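Local coordinates for probable glycosidase crf1 (Neosartorya fumigata, PDB 6IBU), which couples chitin cleavage to transglycosylation, transferring chitin chains to 1,6-beta-glucan or to other chitin and so cross-linking the fungal cell wall, at residues P175-M179 with G237-I242. Coordinates in Å, arbitrary orientation, origin at the centre of the assembly. Residues are numbered along the deposited sequence.
Sequences PQTPM and GSWQSI
Gln176 lays its side chain over the turn Gly237-Ser238-Trp239, losing 87 Å² to it of the 292 Å² buried by the whole contact. With chi1 in p, chi2 in t and chi3 at -79°, the side chain brings OE1 to 3.1 Å from Trp239 N, and an N-H...O angle of 165° makes this a well-directed hydrogen bond. The same OE1 lies 3.3 Å from CD1 of Trp239. Gln176 NE2 turns back to the carbonyl of Phe174, so both ends of the amide are used. The backbones come closest at this point, CA of Gln176 being 5.1 Å from CA of Trp239.

The 237-242 side is compact: Gly237 is left-handed (phi/psi 64°/24°), and a 3-10 turn spans 239-241, with Ser241 N bonded to Ser238 O (3.0 Å) and Ile242 N to Trp239 O (3.1 Å). Ser241 OG also donates to Ser238 O at 2.6 Å.

After Gln176 (-155°/25°), Thr177 (-122°/162°) and Pro178 (-63°/137°) are extended. Thr177 CG2 packs on Gly237 O at 3.5 Å; the apolar part is Pro178 CD, 3.7 Å from CD1 of Ile242 (chi1 and chi2 both m). Tyr230 and Tyr232 of strand 229-232 also touch Pro178. Thr177 OG1 instead bonds Asp97, next to Glu98, the probable nucleophile.

The arrangement joins the loop leading into strand 179-187 to the turn before strand 242-243 of the small antiparallel sheet 14-15, 229-232 and 242-243, which here packs against the beta-sandwich jelly roll of the concanavalin-like GH16 fold.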
ATOM      1  N   PRO A 175       8.135 -10.315   3.014  1.00 17.24           N
ATOM      2  CA  PRO A 175       6.694 -10.378   2.756  1.00 17.21           C
ATOM      3  C   PRO A 175       6.383 -11.560   1.833  1.00 17.10           C
ATOM      4  O   PRO A 175       6.944 -11.607   0.790  1.00 16.17           O
ATOM      5  CB  PRO A 175       6.381  -9.048   2.076  1.00 17.17           C
ATOM      6  CG  PRO A 175       7.483  -8.136   2.557  1.00 17.91           C
ATOM      7  CD  PRO A 175       8.710  -9.024   2.639  1.00 18.15           C
ATOM      8  N   GLN A 176       5.580 -12.527   2.269  1.00 16.94           N
ATOM      9  CA  GLN A 176       5.433 -13.787   1.505  1.00 17.35           C
ATOM     10  C   GLN A 176       4.098 -14.446   1.804  1.00 17.95           C
ATOM     11  O   GLN A 176       4.003 -15.653   1.633  1.00 19.26           O
ATOM     12  CB  GLN A 176       6.564 -14.761   1.833  1.00 16.56           C
ATOM     13  CG  GLN A 176       6.632 -15.151   3.303  1.00 16.60           C
ATOM     14  CD  GLN A 176       7.883 -15.957   3.571  1.00 16.01           C
ATOM     15  OE1 GLN A 176       7.948 -17.153   3.282  1.00 16.18           O
ATOM     16  NE2 GLN A 176       8.892 -15.307   4.123  1.00 14.55           N
ATOM     17  N   THR A 177       3.103 -13.680   2.219  1.00 17.78           N
ATOM     18  CA  THR A 177       1.736 -14.196   2.429  1.00 16.89           C
ATOM     19  C   THR A 177       0.815 -13.388   1.530  1.00 16.43           C
ATOM     20  O   THR A 177       1.200 -12.328   1.072  1.00 14.53           O
ATOM     21  CB  THR A 177       1.370 -14.126   3.906  1.00 17.24           C
ATOM     22  OG1 THR A 177       1.571 -12.790   4.363  1.00 16.70           O
ATOM     23  CG2 THR A 177       2.184 -15.083   4.742  1.00 18.30           C
ATOM     24  N   PRO A 178      -0.409 -13.876   1.254  1.00 17.49           N
ATOM     25  CA  PRO A 178      -1.279 -13.224   0.285  1.00 17.25           C
ATOM     26  C   PRO A 178      -1.593 -11.824   0.819  1.00 16.88           C
ATOM     27  O   PRO A 178      -1.892 -11.676   1.990  1.00 15.32           O
ATOM     28  CB  PRO A 178      -2.548 -14.083   0.238  1.00 17.95           C
ATOM     29  CG  PRO A 178      -2.156 -15.380   0.966  1.00 18.67           C
ATOM     30  CD  PRO A 178      -1.050 -15.015   1.925  1.00 17.51           C
ATOM     31  N   MET A 179      -1.551 -10.844  -0.063  1.00 17.06           N
ATOM     32  CA  MET A 179      -1.688  -9.438   0.342  1.00 18.53           C
ATOM     33  C   MET A 179      -2.803  -8.778  -0.445  1.00 18.60           C
ATOM     34  O   MET A 179      -3.041  -9.160  -1.573  1.00 17.43           O
ATOM     35  CB  MET A 179      -0.379  -8.679   0.120  1.00 18.76           C
ATOM     36  CG  MET A 179       0.644  -9.038   1.161  1.00 19.77           C
ATOM     37  SD  MET A 179       2.069  -7.960   1.198  1.00 19.80           S
ATOM     38  CE  MET A 179       2.806  -8.301  -0.393  1.00 19.24           C
ATOM     39  N   GLY A 237       3.718 -18.658   8.924  1.00 28.94           N
ATOM     40  CA  GLY A 237       3.652 -17.405   8.146  1.00 27.26           C
ATOM     41  C   GLY A 237       4.511 -17.488   6.897  1.00 25.84           C
ATOM     42  O   GLY A 237       4.961 -16.452   6.408  1.00 26.63           O
ATOM     43  N   SER A 238       4.773 -18.696   6.415  1.00 23.58           N
ATOM     44  CA  SER A 238       5.674 -18.910   5.272  1.00 21.91           C
ATOM     45  C   SER A 238       4.788 -18.997   4.048  1.00 21.18           C
ATOM     46  O   SER A 238       3.645 -19.391   4.184  1.00 23.65           O
ATOM     47  CB  SER A 238       6.563 -20.129   5.454  1.00 23.46           C
ATOM     48  OG  SER A 238       5.959 -21.347   5.023  1.00 23.06           O
ATOM     49  N   TRP A 239       5.321 -18.654   2.890  1.00 20.36           N
ATOM     50  CA  TRP A 239       4.631 -18.813   1.596  1.00 21.00           C
ATOM     51  C   TRP A 239       4.300 -20.289   1.382  1.00 22.26           C
ATOM     52  O   TRP A 239       3.261 -20.583   0.741  1.00 22.88           O
ATOM     53  CB  TRP A 239       5.478 -18.186   0.473  1.00 20.69           C
ATOM     54  CG  TRP A 239       6.726 -18.892   0.057  1.00 20.31           C
ATOM     55  CD1 TRP A 239       8.017 -18.525   0.311  1.00 20.69           C
ATOM     56  CD2 TRP A 239       6.800 -20.039  -0.804  1.00 21.23           C
ATOM     57  NE1 TRP A 239       8.886 -19.370  -0.327  1.00 20.28           N
ATOM     58  CE2 TRP A 239       8.170 -20.315  -1.005  1.00 20.26           C
ATOM     59  CE3 TRP A 239       5.839 -20.863  -1.408  1.00 20.66           C
ATOM     60  CZ2 TRP A 239       8.599 -21.385  -1.783  1.00 20.45           C
ATOM     61  CZ3 TRP A 239       6.265 -21.923  -2.175  1.00 20.39           C
ATOM     62  CH2 TRP A 239       7.625 -22.185  -2.345  1.00 20.80           C
ATOM     63  N   GLN A 240       5.156 -21.177   1.904  1.00 22.99           N
ATOM     64  CA  GLN A 240       5.004 -22.649   1.784  1.00 21.51           C
ATOM     65  C   GLN A 240       3.761 -23.098   2.541  1.00 20.54           C
ATOM     66  O   GLN A 240       3.185 -24.093   2.124  1.00 23.77           O
ATOM     67  CB  GLN A 240       6.247 -23.379   2.283  1.00 20.78           C
ATOM     68  CG  GLN A 240       7.478 -23.167   1.396  1.00 20.17           C
ATOM     69  CD  GLN A 240       8.369 -22.048   1.880  1.00 20.08           C
ATOM     70  OE1 GLN A 240       7.904 -21.061   2.444  1.00 20.28           O
ATOM     71  NE2 GLN A 240       9.670 -22.188   1.656  1.00 19.51           N
ATOM     72  N   SER A 241       3.324 -22.357   3.554  1.00 19.61           N
ATOM     73  CA  SER A 241       2.130 -22.715   4.355  1.00 19.10           C
ATOM     74  C   SER A 241       0.840 -22.322   3.625  1.00 21.10           C
ATOM     75  O   SER A 241      -0.226 -22.743   4.098  1.00 21.65           O
ATOM     76  CB  SER A 241       2.191 -22.108   5.726  1.00 19.00           C
ATOM     77  OG  SER A 241       1.925 -20.717   5.698  1.00 17.80           O
ATOM     78  N   ILE A 242       0.888 -21.591   2.507  1.00 21.46           N
ATOM     79  CA  ILE A 242      -0.360 -21.060   1.877  1.00 21.88           C
ATOM     80  C   ILE A 242      -0.953 -22.132   0.956  1.00 23.30           C
ATOM     81  O   ILE A 242      -0.307 -22.505  -0.005  1.00 22.49           O
ATOM     82  CB  ILE A 242      -0.117 -19.724   1.150  1.00 20.87           C
ATOM     83  CG1 ILE A 242       0.491 -18.654   2.061  1.00 20.69           C
ATOM     84  CG2 ILE A 242      -1.386 -19.225   0.495  1.00 21.41           C
ATOM     85  CD1 ILE A 242      -0.284 -18.384   3.320  1.00 19.97           C
TER